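Side-chain contacts in Ent-copalyl diphosphate synthase (Streptomyces platensis, PDB 5BP8), which is probably a helix-rich cyclase of the terpene cyclase type, with a region related to the C-terminal domain of squalene-hopene cyclases: residues A[37-42]-A[82-87]; A[287-292]-A[320-325]; A[392-397]-A[407-412]. One frame throughout, in Å; residues are numbered along the deposited sequence.

Contact 1 of 3, residues A[37-42]-A[82-87]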
ATOM      1  N   LEU A  37      10.603   5.834 -13.076  1.00 15.58           N
ATOM      2  CA  LEU A  37      10.954   5.241 -14.358  1.00 15.68           C
ATOM      3  C   LEU A  37      11.346   6.258 -15.393  1.00 16.48           C
ATOM      4  O   LEU A  37      12.235   5.991 -16.232  1.00 17.39           O
ATOM      5  CB  LEU A  37       9.850   4.303 -14.865  1.00 16.52           C
ATOM      6  CG  LEU A  37       9.608   3.038 -14.027  1.00 17.00           C
ATOM      7  CD1 LEU A  37       8.648   2.108 -14.752  1.00 18.10           C
ATOM      8  CD2 LEU A  37      10.901   2.325 -13.693  1.00 18.55           C
ATOM      9  N   VAL A  38      10.675   7.417 -15.389  1.00 16.25           N
ATOM     10  CA  VAL A  38      11.059   8.522 -16.260  1.00 16.90           C
ATOM     11  C   VAL A  38      12.502   8.919 -15.978  1.00 17.31           C
ATOM     12  O   VAL A  38      13.305   9.162 -16.907  1.00 17.94           O
ATOM     13  CB  VAL A  38      10.125   9.745 -16.084  1.00 16.36           C
ATOM     14  CG1 VAL A  38      10.704  10.968 -16.754  1.00 16.80           C
ATOM     15  CG2 VAL A  38       8.747   9.447 -16.651  1.00 16.78           C
ATOM     16  N   SER A  39      12.849   9.008 -14.705  1.00 16.55           N
ATOM     17  CA  SER A  39      14.195   9.449 -14.337  1.00 17.68           C
ATOM     18  C   SER A  39      15.261   8.381 -14.606  1.00 18.41           C
ATOM     19  O   SER A  39      16.348   8.679 -15.137  1.00 18.41           O
ATOM     20  CB  SER A  39      14.223   9.829 -12.865  1.00 17.68           C
ATOM     21  OG  SER A  39      15.426  10.509 -12.557  1.00 19.59           O
ATOM     22  N   LEU A  40      14.955   7.141 -14.243  1.00 18.74           N
ATOM     23  CA  LEU A  40      15.951   6.059 -14.237  1.00 20.14           C
ATOM     24  C   LEU A  40      15.950   5.161 -15.457  1.00 20.30           C
ATOM     25  O   LEU A  40      16.969   4.518 -15.709  1.00 20.76           O
ATOM     26  CB  LEU A  40      15.761   5.164 -13.008  1.00 20.48           C
ATOM     27  CG  LEU A  40      15.865   5.880 -11.664  1.00 21.65           C
ATOM     28  CD1 LEU A  40      15.512   4.935 -10.530  1.00 23.55           C
ATOM     29  CD2 LEU A  40      17.221   6.542 -11.432  1.00 23.47           C
ATOM     30  N   ALA A  41      14.836   5.094 -16.190  1.00 19.77           N
ATOM     31  CA  ALA A  41      14.681   4.130 -17.278  1.00 20.57           C
ATOM     32  C   ALA A  41      14.053   4.736 -18.538  1.00 19.96           C
ATOM     33  O   ALA A  41      13.005   4.308 -18.983  1.00 19.59           O
ATOM     34  CB  ALA A  41      13.904   2.909 -16.792  1.00 20.38           C
ATOM     35  N   PRO A  42      14.691   5.771 -19.100  1.00 20.79           N
ATOM     36  CA  PRO A  42      14.155   6.407 -20.305  1.00 21.80           C
ATOM     37  C   PRO A  42      14.186   5.451 -21.515  1.00 21.98           C
ATOM     38  O   PRO A  42      13.467   5.685 -22.481  1.00 23.21           O
ATOM     39  CB  PRO A  42      15.089   7.610 -20.515  1.00 22.73           C
ATOM     40  CG  PRO A  42      16.358   7.212 -19.840  1.00 23.04           C
ATOM     41  CD  PRO A  42      15.959   6.372 -18.680  1.00 21.84           C
ATOM     42  N   LEU A  82      11.335  15.285 -13.897  1.00 17.46           N
ATOM     43  CA  LEU A  82      11.226  16.325 -14.920  1.00 19.08           C
ATOM     44  C   LEU A  82      12.537  17.060 -15.140  1.00 19.08           C
ATOM     45  O   LEU A  82      12.908  17.324 -16.301  1.00 19.31           O
ATOM     46  CB  LEU A  82      10.082  17.311 -14.625  1.00 19.16           C
ATOM     47  CG  LEU A  82       8.667  16.694 -14.713  1.00 20.95           C
ATOM     48  CD1 LEU A  82       7.632  17.610 -14.063  1.00 21.01           C
ATOM     49  CD2 LEU A  82       8.272  16.373 -16.156  1.00 22.01           C
ATOM     50  N   LEU A  83      13.268  17.353 -14.065  1.00 18.73           N
ATOM     51  CA  LEU A  83      14.579  18.000 -14.207  1.00 20.15           C
ATOM     52  C   LEU A  83      15.544  17.075 -14.965  1.00 21.12           C
ATOM     53  O   LEU A  83      16.285  17.508 -15.866  1.00 21.48           O
ATOM     54  CB  LEU A  83      15.157  18.399 -12.856  1.00 20.68           C
ATOM     55  CG  LEU A  83      14.489  19.590 -12.131  1.00 21.12           C
ATOM     56  CD1 LEU A  83      14.861  19.622 -10.659  1.00 20.73           C
ATOM     57  CD2 LEU A  83      14.872  20.904 -12.824  1.00 22.56           C
ATOM     58  N   THR A  84      15.546  15.797 -14.597  1.00 20.66           N
ATOM     59  CA  THR A  84      16.373  14.818 -15.284  1.00 21.41           C
ATOM     60  C   THR A  84      16.021  14.734 -16.775  1.00 21.81           C
ATOM     61  O   THR A  84      16.931  14.770 -17.623  1.00 21.18           O
ATOM     62  CB  THR A  84      16.297  13.441 -14.595  1.00 21.65           C
ATOM     63  OG1 THR A  84      16.886  13.554 -13.298  1.00 22.80           O
ATOM     64  CG2 THR A  84      17.021  12.370 -15.393  1.00 22.17           C
ATOM     65  N   GLU A  85      14.733  14.652 -17.103  1.00 21.49           N
ATOM     66  CA  GLU A  85      14.295  14.604 -18.505  1.00 21.65           C
ATOM     67  C   GLU A  85      14.694  15.846 -19.288  1.00 23.24           C
ATOM     68  O   GLU A  85      15.202  15.734 -20.429  1.00 22.50           O
ATOM     69  CB  GLU A  85      12.792  14.416 -18.599  1.00 22.53           C
ATOM     70  CG  GLU A  85      12.192  14.443 -20.002  1.00 23.92           C
ATOM     71  CD  GLU A  85      12.656  13.311 -20.905  1.00 26.31           C
ATOM     72  OE1 GLU A  85      13.048  12.253 -20.393  1.00 27.07           O
ATOM     73  OE2 GLU A  85      12.616  13.475 -22.139  1.00 28.61           O
ATOM     74  N   LEU A  86      14.480  17.019 -18.687  1.00 22.45           N
ATOM     75  CA  LEU A  86      14.808  18.298 -19.340  1.00 24.08           C
ATOM     76  C   LEU A  86      16.298  18.423 -19.617  1.00 25.95           C
ATOM     77  O   LEU A  86      16.693  19.052 -20.605  1.00 26.05           O
ATOM     78  CB  LEU A  86      14.317  19.468 -18.492  1.00 23.10           C
ATOM     79  CG  LEU A  86      12.824  19.700 -18.648  1.00 23.83           C
ATOM     80  CD1 LEU A  86      12.277  20.454 -17.447  1.00 24.25           C
ATOM     81  CD2 LEU A  86      12.556  20.445 -19.944  1.00 25.07           C
ATOM     82  N   ALA A  87      17.127  17.780 -18.800  1.00 25.45           N
ATOM     83  CA  ALA A  87      18.579  17.813 -19.028  1.00 29.28           C
ATOM     84  C   ALA A  87      19.091  16.817 -20.063  1.00 32.58           C
ATOM     85  O   ALA A  87      20.276  16.848 -20.375  1.00 32.20           O
ATOM     86  CB  ALA A  87      19.319  17.580 -17.725  1.00 28.52           C
TER
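V38 opens the contact by laying its CG1 methyl beside E85, 4.4 Å from that residue's CB. CG1 lies opposite the backbone N (chi1 168°), which carries the methyl across to the aliphatic base of the glutamate. A short branched side chain suits this place, meeting E85 at its CB while the carboxylate turns elsewhere: E85 OE1 hydrogen-bonds H47 and forms a salt bridge with R88.

S39 is the closest point of the two backbones, its CA 5.9 Å from the CA of T84. Serine and threonine, both short, suit so close an approach. S39 OG lies 3.5 Å from T84 OG1 and 3.7 Å from the T84 CG2 methyl, so the threonine presents both of its branches to the serine. The same CG2 also rests 3.8 Å from S39 O, tucked against the helix backbone. Both hydroxyls are buried and share a carboxylate: E80 OE1 bonds S39 OG and E80 OE2 bonds T84 OG1. R198 adds a further bond to S39 OG and probably offsets part of the negative charge of E80.

The contact thus joins helices 31-40 and 72-86, two members of a helical array consistent with the alpha/alpha-barrel domains of class II terpene cyclases.

A41 is the residue where the chain leaves helical geometry, although A41 N still reaches back to L37 O at 2.8 Å. At this helix end R88 donates from NH1 to V38 O, a carbonyl that gets no helical bond because the residue four further on is P42, which has no N-H. R88 NH2 bonds S39 O. P42, apt for a departing chain, places its ring near R88, and P42 O bonds S91 OG.

Contact 2 of 3, residues A[287-292]-A[320-325]; sequences SLEAGL and HGRTHR
E289 holds R322 and H324 together from the last turn of helix 282-291, making a salt bridge and a His-carboxylate hydrogen bond that tie the loop after helix 307-319 to a neighbouring helix of this helix-rich fold, probably of the terpene cyclase type. The E289 CB points toward residues 320-325, and the chain then runs out extended. CG already lies 3.5 Å from H324 NE2. One step further, CD comes 3.5 Å from R322 CD, so the arginine offers its greasy stem to the carboxylate before its charged tip. The two side chains cross the glutamate at about right angles.

At the tip the two oxygens part company. E289 OE1 receives R322 NH1 at 3.0 Å, with an N-H...O angle of 149°. The donor stands well above the carboxylate plane, 59° out of it, and the oxygen lies somewhat off the guanidinium plane. NH1 is shared with D286, its stronger partner, one turn back on the same helix. An arginine fits because it can span two carboxylates with a long, extended chain.

H324 takes the other oxygen, and its ring is nearly perpendicular to the carboxylate. L292, just past the helix end, lends an apolar cover: its CD2 methyl lies over one face of that imidazole, 4.5 Å from H324 CG. Near the C-terminal, partly negative end of the helix dipole, which would disfavour a carboxylate, the two basic partners probably steady E289, and the close carboxylate may in turn favour a charged imidazole. The short bond runs from H324 NE2 to E289 OE2 at 2.6 Å, bent to 147°, with the oxygen in the ring plane and met on its anti side.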
ATOM      1  N   SER A 287      -1.873 -21.696  -4.162  1.00 26.09           N
ATOM      2  CA  SER A 287      -0.879 -20.586  -4.231  1.00 26.08           C
ATOM      3  C   SER A 287      -0.455 -20.186  -2.828  1.00 24.63           C
ATOM      4  O   SER A 287       0.724 -20.087  -2.525  1.00 25.50           O
ATOM      5  CB  SER A 287      -1.482 -19.359  -4.938  1.00 25.91           C
ATOM      6  OG  SER A 287      -0.661 -18.208  -4.798  1.00 23.90           O
ATOM      7  N   LEU A 288      -1.430 -19.960  -1.965  1.00 25.23           N
ATOM      8  CA  LEU A 288      -1.126 -19.547  -0.601  1.00 24.69           C
ATOM      9  C   LEU A 288      -0.368 -20.615   0.172  1.00 26.72           C
ATOM     10  O   LEU A 288       0.611 -20.311   0.837  1.00 25.23           O
ATOM     11  CB  LEU A 288      -2.393 -19.161   0.141  1.00 24.44           C
ATOM     12  CG  LEU A 288      -3.091 -17.872  -0.314  1.00 24.05           C
ATOM     13  CD1 LEU A 288      -4.235 -17.596   0.638  1.00 24.91           C
ATOM     14  CD2 LEU A 288      -2.130 -16.680  -0.354  1.00 23.94           C
ATOM     15  N   GLU A 289      -0.803 -21.875   0.092  1.00 27.17           N
ATOM     16  CA  GLU A 289      -0.065 -22.951   0.781  1.00 29.76           C
ATOM     17  C   GLU A 289       1.375 -23.128   0.313  1.00 29.69           C
ATOM     18  O   GLU A 289       2.286 -23.346   1.128  1.00 31.20           O
ATOM     19  CB  GLU A 289      -0.814 -24.287   0.648  1.00 31.87           C
ATOM     20  CG  GLU A 289      -1.800 -24.496   1.752  1.00 33.40           C
ATOM     21  CD  GLU A 289      -2.420 -25.890   1.752  1.00 34.51           C
ATOM     22  OE1 GLU A 289      -2.479 -26.558   0.685  1.00 32.75           O
ATOM     23  OE2 GLU A 289      -2.858 -26.285   2.842  1.00 35.01           O
ATOM     24  N   ALA A 290       1.587 -23.045  -0.991  1.00 29.08           N
ATOM     25  CA  ALA A 290       2.915 -23.142  -1.555  1.00 30.01           C
ATOM     26  C   ALA A 290       3.784 -22.003  -1.070  1.00 30.42           C
ATOM     27  O   ALA A 290       4.969 -22.181  -0.905  1.00 31.69           O
ATOM     28  CB  ALA A 290       2.865 -23.137  -3.075  1.00 31.23           C
ATOM     29  N   GLY A 291       3.205 -20.826  -0.846  1.00 27.35           N
ATOM     30  CA  GLY A 291       4.002 -19.690  -0.452  1.00 26.49           C
ATOM     31  C   GLY A 291       4.355 -19.686   1.023  1.00 25.72           C
ATOM     32  O   GLY A 291       5.358 -19.122   1.419  1.00 26.15           O
ATOM     33  N   LEU A 292       3.505 -20.289   1.832  1.00 26.33           N
ATOM     34  CA  LEU A 292       3.670 -20.299   3.272  1.00 28.02           C
ATOM     35  C   LEU A 292       4.829 -21.192   3.711  1.00 30.14           C
ATOM     36  O   LEU A 292       4.946 -22.314   3.248  1.00 32.82           O
ATOM     37  CB  LEU A 292       2.360 -20.767   3.888  1.00 29.20           C
ATOM     38  CG  LEU A 292       2.193 -20.696   5.392  1.00 30.94           C
ATOM     39  CD1 LEU A 292       2.416 -19.279   5.922  1.00 31.00           C
ATOM     40  CD2 LEU A 292       0.795 -21.189   5.697  1.00 31.66           C
ATOM     41  N   HIS A 320     -11.106 -21.666   4.770  1.00 29.30           N
ATOM     42  CA  HIS A 320     -11.508 -22.377   3.571  1.00 30.98           C
ATOM     43  C   HIS A 320     -11.032 -23.831   3.568  1.00 31.20           C
ATOM     44  O   HIS A 320     -10.782 -24.406   2.521  1.00 32.16           O
ATOM     45  CB  HIS A 320     -11.045 -21.607   2.342  1.00 29.40           C
ATOM     46  CG  HIS A 320     -11.718 -20.283   2.211  1.00 29.07           C
ATOM     47  ND1 HIS A 320     -11.225 -19.139   2.793  1.00 27.82           N
ATOM     48  CD2 HIS A 320     -12.875 -19.929   1.614  1.00 29.36           C
ATOM     49  CE1 HIS A 320     -12.039 -18.136   2.548  1.00 28.19           C
ATOM     50  NE2 HIS A 320     -13.052 -18.588   1.838  1.00 29.45           N
ATOM     51  N   GLY A 321     -10.905 -24.398   4.761  1.00 33.33           N
ATOM     52  CA  GLY A 321     -10.703 -25.836   4.927  1.00 36.10           C
ATOM     53  C   GLY A 321      -9.268 -26.319   4.959  1.00 37.12           C
ATOM     54  O   GLY A 321      -9.036 -27.529   4.895  1.00 36.26           O
ATOM     55  N   ARG A 322      -8.300 -25.400   5.048  1.00 34.69           N
ATOM     56  CA  ARG A 322      -6.884 -25.774   5.073  1.00 32.89           C
ATOM     57  C   ARG A 322      -6.221 -25.183   6.293  1.00 34.50           C
ATOM     58  O   ARG A 322      -5.607 -24.102   6.238  1.00 33.86           O
ATOM     59  CB  ARG A 322      -6.172 -25.360   3.792  1.00 33.31           C
ATOM     60  CG  ARG A 322      -6.795 -25.982   2.557  1.00 32.73           C
ATOM     61  CD  ARG A 322      -5.848 -26.064   1.393  1.00 33.46           C
ATOM     62  NE  ARG A 322      -6.595 -26.371   0.179  1.00 33.80           N
ATOM     63  CZ  ARG A 322      -6.074 -26.402  -1.044  1.00 34.28           C
ATOM     64  NH1 ARG A 322      -4.781 -26.197  -1.258  1.00 34.02           N
ATOM     65  NH2 ARG A 322      -6.859 -26.653  -2.070  1.00 36.60           N
ATOM     66  N   THR A 323      -6.371 -25.882   7.416  1.00 33.14           N
ATOM     67  CA  THR A 323      -5.899 -25.397   8.696  1.00 33.94           C
ATOM     68  C   THR A 323      -4.440 -25.754   8.942  1.00 35.02           C
ATOM     69  O   THR A 323      -4.054 -26.920   8.868  1.00 36.00           O
ATOM     70  CB  THR A 323      -6.765 -25.941   9.842  1.00 35.51           C
ATOM     71  OG1 THR A 323      -8.110 -25.504   9.653  1.00 40.01           O
ATOM     72  CG2 THR A 323      -6.285 -25.430  11.179  1.00 35.57           C
ATOM     73  N   HIS A 324      -3.624 -24.747   9.222  1.00 32.72           N
ATOM     74  CA  HIS A 324      -2.219 -24.947   9.543  1.00 33.45           C
ATOM     75  C   HIS A 324      -1.975 -24.318  10.883  1.00 33.50           C
ATOM     76  O   HIS A 324      -2.434 -23.192  11.121  1.00 32.31           O
ATOM     77  CB  HIS A 324      -1.306 -24.252   8.523  1.00 35.64           C
ATOM     78  CG  HIS A 324      -1.433 -24.796   7.142  1.00 37.73           C
ATOM     79  ND1 HIS A 324      -0.549 -25.709   6.618  1.00 43.76           N
ATOM     80  CD2 HIS A 324      -2.369 -24.590   6.192  1.00 39.81           C
ATOM     81  CE1 HIS A 324      -0.920 -26.024   5.391  1.00 42.39           C
ATOM     82  NE2 HIS A 324      -2.022 -25.355   5.109  1.00 41.31           N
ATOM     83  N   ARG A 325      -1.220 -25.000  11.742  1.00 31.91           N
ATOM     84  CA  ARG A 325      -0.814 -24.396  13.007  1.00 33.30           C
ATOM     85  C   ARG A 325      -0.103 -23.077  12.733  1.00 32.08           C
ATOM     86  O   ARG A 325       0.826 -23.043  11.905  1.00 30.47           O
ATOM     87  CB  ARG A 325       0.125 -25.300  13.782  1.00 35.49           C
ATOM     88  CG  ARG A 325      -0.569 -26.055  14.876  1.00 37.38           C
ATOM     89  CD  ARG A 325       0.431 -26.888  15.634  1.00 38.46           C
ATOM     90  NE  ARG A 325      -0.221 -27.572  16.738  1.00 41.87           N
ATOM     91  CZ  ARG A 325       0.362 -28.506  17.484  1.00 41.48           C
ATOM     92  NH1 ARG A 325       1.624 -28.851  17.261  1.00 39.77           N
ATOM     93  NH2 ARG A 325      -0.328 -29.069  18.471  1.00 42.77           N
TER

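Contact 3 of 3, residues A[392-397]-A[407-412]. With SO4 (sulfate ion), chain B.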
ATOM      1  N   GLY A 392     -12.824   6.397  19.957  1.00 26.04           N
ATOM      2  CA  GLY A 392     -13.339   5.097  19.556  1.00 26.45           C
ATOM      3  C   GLY A 392     -12.669   4.510  18.335  1.00 25.47           C
ATOM      4  O   GLY A 392     -12.880   3.343  17.981  1.00 24.71           O
ATOM      5  N   SER A 393     -11.833   5.306  17.690  1.00 24.79           N
ATOM      6  CA  SER A 393     -11.152   4.854  16.485  1.00 23.71           C
ATOM      7  C   SER A 393      -9.817   4.209  16.808  1.00 23.81           C
ATOM      8  O   SER A 393      -9.345   4.264  17.948  1.00 23.09           O
ATOM      9  CB  SER A 393     -10.951   6.052  15.544  1.00 22.78           C
ATOM     10  OG  SER A 393      -9.954   6.923  16.036  1.00 22.29           O
ATOM     11  N   TRP A 394      -9.197   3.608  15.782  1.00 22.31           N
ATOM     12  CA  TRP A 394      -7.790   3.255  15.839  1.00 22.43           C
ATOM     13  C   TRP A 394      -7.115   3.892  14.610  1.00 21.97           C
ATOM     14  O   TRP A 394      -7.798   4.299  13.692  1.00 22.68           O
ATOM     15  CB  TRP A 394      -7.556   1.735  15.752  1.00 22.99           C
ATOM     16  CG  TRP A 394      -7.800   0.935  17.024  1.00 23.89           C
ATOM     17  CD1 TRP A 394      -6.863   0.514  17.924  1.00 24.29           C
ATOM     18  CD2 TRP A 394      -9.047   0.404  17.463  1.00 24.78           C
ATOM     19  NE1 TRP A 394      -7.465  -0.223  18.928  1.00 25.26           N
ATOM     20  CE2 TRP A 394      -8.799  -0.329  18.646  1.00 25.30           C
ATOM     21  CE3 TRP A 394     -10.356   0.483  16.979  1.00 25.08           C
ATOM     22  CZ2 TRP A 394      -9.833  -0.969  19.370  1.00 27.33           C
ATOM     23  CZ3 TRP A 394     -11.371  -0.170  17.669  1.00 26.88           C
ATOM     24  CH2 TRP A 394     -11.104  -0.880  18.865  1.00 26.77           C
HETATM   25  N   MSE A 395      -5.793   3.958  14.634  1.00 21.78           N
HETATM   26  CA  MSE A 395      -4.991   4.305  13.450  1.00 23.04           C
HETATM   27  C   MSE A 395      -3.977   3.204  13.295  1.00 22.74           C
HETATM   28  O   MSE A 395      -3.582   2.564  14.278  1.00 22.04           O
HETATM   29  CB  MSE A 395      -4.249   5.621  13.651  1.00 25.65           C
HETATM   30  CG  MSE A 395      -5.007   6.870  13.209  1.00 30.78           C
HETATM   31 SE   MSE A 395      -5.511   6.875  11.297  0.65 31.61          SE
HETATM   32  CE  MSE A 395      -3.914   7.209  10.211  1.00 31.24           C
ATOM     33  N   ASP A 396      -3.507   2.997  12.061  1.00 21.44           N
ATOM     34  CA  ASP A 396      -2.541   1.954  11.760  1.00 21.62           C
ATOM     35  C   ASP A 396      -1.454   2.501  10.858  1.00 22.92           C
ATOM     36  O   ASP A 396      -1.712   3.353  10.010  1.00 21.74           O
ATOM     37  CB  ASP A 396      -3.192   0.774  11.057  1.00 21.72           C
ATOM     38  CG  ASP A 396      -2.205  -0.346  10.767  1.00 22.17           C
ATOM     39  OD1 ASP A 396      -1.627  -0.871  11.734  1.00 20.88           O
ATOM     40  OD2 ASP A 396      -2.023  -0.725   9.577  1.00 22.13           O
ATOM     41  N   LYS A 397      -0.252   1.978  11.039  1.00 23.01           N
ATOM     42  CA  LYS A 397       0.901   2.417  10.276  1.00 23.92           C
ATOM     43  C   LYS A 397       0.849   2.112   8.791  1.00 21.61           C
ATOM     44  O   LYS A 397       1.588   2.721   8.040  1.00 22.94           O
ATOM     45  CB  LYS A 397       2.199   1.823  10.869  1.00 23.66           C
ATOM     46  CG  LYS A 397       2.409   0.351  10.598  1.00 24.30           C
ATOM     47  CD  LYS A 397       3.608  -0.201  11.377  1.00 24.59           C
ATOM     48  CE  LYS A 397       4.928   0.334  10.850  1.00 23.78           C
ATOM     49  NZ  LYS A 397       6.079  -0.364  11.486  1.00 23.75           N
ATOM     50  N   ALA A 407     -11.912  -0.606  11.431  1.00 21.28           N
ATOM     51  CA  ALA A 407     -12.586  -1.818  11.011  1.00 22.19           C
ATOM     52  C   ALA A 407     -11.772  -3.046  11.388  1.00 22.93           C
ATOM     53  O   ALA A 407     -12.341  -4.000  11.972  1.00 22.13           O
ATOM     54  CB  ALA A 407     -12.854  -1.833   9.528  1.00 22.13           C
ATOM     55  N   CYS A 408     -10.473  -3.039  11.079  1.00 21.04           N
ATOM     56  CA  CYS A 408      -9.624  -4.210  11.378  1.00 22.36           C
ATOM     57  C   CYS A 408      -9.719  -4.584  12.877  1.00 22.79           C
ATOM     58  O   CYS A 408      -9.962  -5.744  13.221  1.00 23.80           O
ATOM     59  CB  CYS A 408      -8.170  -3.970  11.030  1.00 21.33           C
ATOM     60  SG  CYS A 408      -7.857  -3.970   9.232  1.00 22.69           S
ATOM     61  N   CYS A 409      -9.501  -3.604  13.739  1.00 22.18           N
ATOM     62  CA  CYS A 409      -9.386  -3.833  15.173  1.00 23.94           C
ATOM     63  C   CYS A 409     -10.706  -4.169  15.805  1.00 24.36           C
ATOM     64  O   CYS A 409     -10.782  -5.116  16.606  1.00 24.03           O
ATOM     65  CB  CYS A 409      -8.761  -2.619  15.857  1.00 23.85           C
ATOM     66  SG  CYS A 409      -7.053  -2.382  15.362  1.00 25.18           S
ATOM     67  N   ALA A 410     -11.753  -3.428  15.460  1.00 23.83           N
ATOM     68  CA  ALA A 410     -13.084  -3.704  16.050  1.00 25.44           C
ATOM     69  C   ALA A 410     -13.631  -5.055  15.601  1.00 26.34           C
ATOM     70  O   ALA A 410     -14.276  -5.753  16.395  1.00 25.33           O
ATOM     71  CB  ALA A 410     -14.071  -2.613  15.712  1.00 25.83           C
ATOM     72  N   LEU A 411     -13.394  -5.429  14.345  1.00 25.57           N
ATOM     73  CA  LEU A 411     -13.928  -6.693  13.840  1.00 26.13           C
ATOM     74  C   LEU A 411     -13.196  -7.902  14.407  1.00 27.09           C
ATOM     75  O   LEU A 411     -13.814  -8.942  14.628  1.00 27.84           O
ATOM     76  CB  LEU A 411     -13.894  -6.748  12.308  1.00 26.81           C
ATOM     77  CG  LEU A 411     -14.937  -5.817  11.656  1.00 28.37           C
ATOM     78  CD1 LEU A 411     -14.679  -5.684  10.159  1.00 30.14           C
ATOM     79  CD2 LEU A 411     -16.354  -6.283  11.979  1.00 30.97           C
ATOM     80  N   ALA A 412     -11.891  -7.764  14.632  1.00 25.74           N
ATOM     81  CA  ALA A 412     -11.100  -8.807  15.270  1.00 25.21           C
ATOM     82  C   ALA A 412     -11.561  -8.961  16.729  1.00 26.34           C
ATOM     83  O   ALA A 412     -11.785 -10.088  17.203  1.00 27.37           O
ATOM     84  CB  ALA A 412      -9.626  -8.448  15.215  1.00 24.88           C
TER
HETATM   85  S   SO4 B 701       9.211   1.323  11.293  1.00 28.83           S
HETATM   86  O1  SO4 B 701       8.227   1.376  12.404  1.00 26.61           O
HETATM   87  O2  SO4 B 701      10.554   1.050  11.911  1.00 29.35           O
HETATM   88  O3  SO4 B 701       8.865   0.361  10.282  1.00 30.14           O
HETATM   89  O4  SO4 B 701       9.271   2.670  10.699  1.00 29.82           O
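W394 closes a Gln-x-x-x-Gly-x-Trp sequence, Q388 to W394, that matches the QW motif of squalene-hopene cyclases, and it packs against C409 and A410 of helix 402-416. C409 lies over one face of the indole. Its CB sits 3.6 Å from the centroid of the six-membered ring, 17° off the normal, as a CH-pi contact, and CB comes within 3.4 Å of W394 CD2. Its sulfur takes the other half of the same face: C409 SG is 3.9 Å from the centroid of the five-membered ring, 13° off the normal. SG stands beside the backbone N, chi1 -67°, which places it over the pyrrole while CB keeps to the benzo ring. Cysteine is small enough to lie flat on an indole yet polarisable enough to gain from it. At the far end, the A410 methyl rests 4.1 Å from W394 CZ3.

The bond from NE1 to L384 O, at the end of helix 370-386, fixes the ring, while the backbone N of W394 bonds T406 OG1. In the same motif Q388 donates to G392 O, where the backbone has a positive phi that glycine adopts readily. Further along, K397 grips a sulfate, probably from the crystallisation liquor, with NZ 2.9 Å from O1 and 3.1 Å from O3 of the ion; T346 O is a further partner of NZ.

The tryptophan thus links the end of helix 370-386 to helix 402-416, which also meets H354 and A353 of helix 349-365 and Y454 and L458 of helix 449-461.

The three contacts follow one another along the chain, each closing before the next opens, and none touches another. Contact 1, on helices 31-40 and 72-86, lies on the opposite side of the chain's centre from the other two, its centre 43 Å from that of contact 2 and 40 Å from that of contact 3. Contacts 2 and 3 are nearer neighbours, with centres 26 Å and nearest atoms about 15 Å apart. They share no helix, but helix 349-365 follows the loop of contact 2 and packs against helix 402-416 of contact 3. Contacts 1 and 3 are buried and contact 2 is superficial, so each contact secures a separate region of the helix-rich chain.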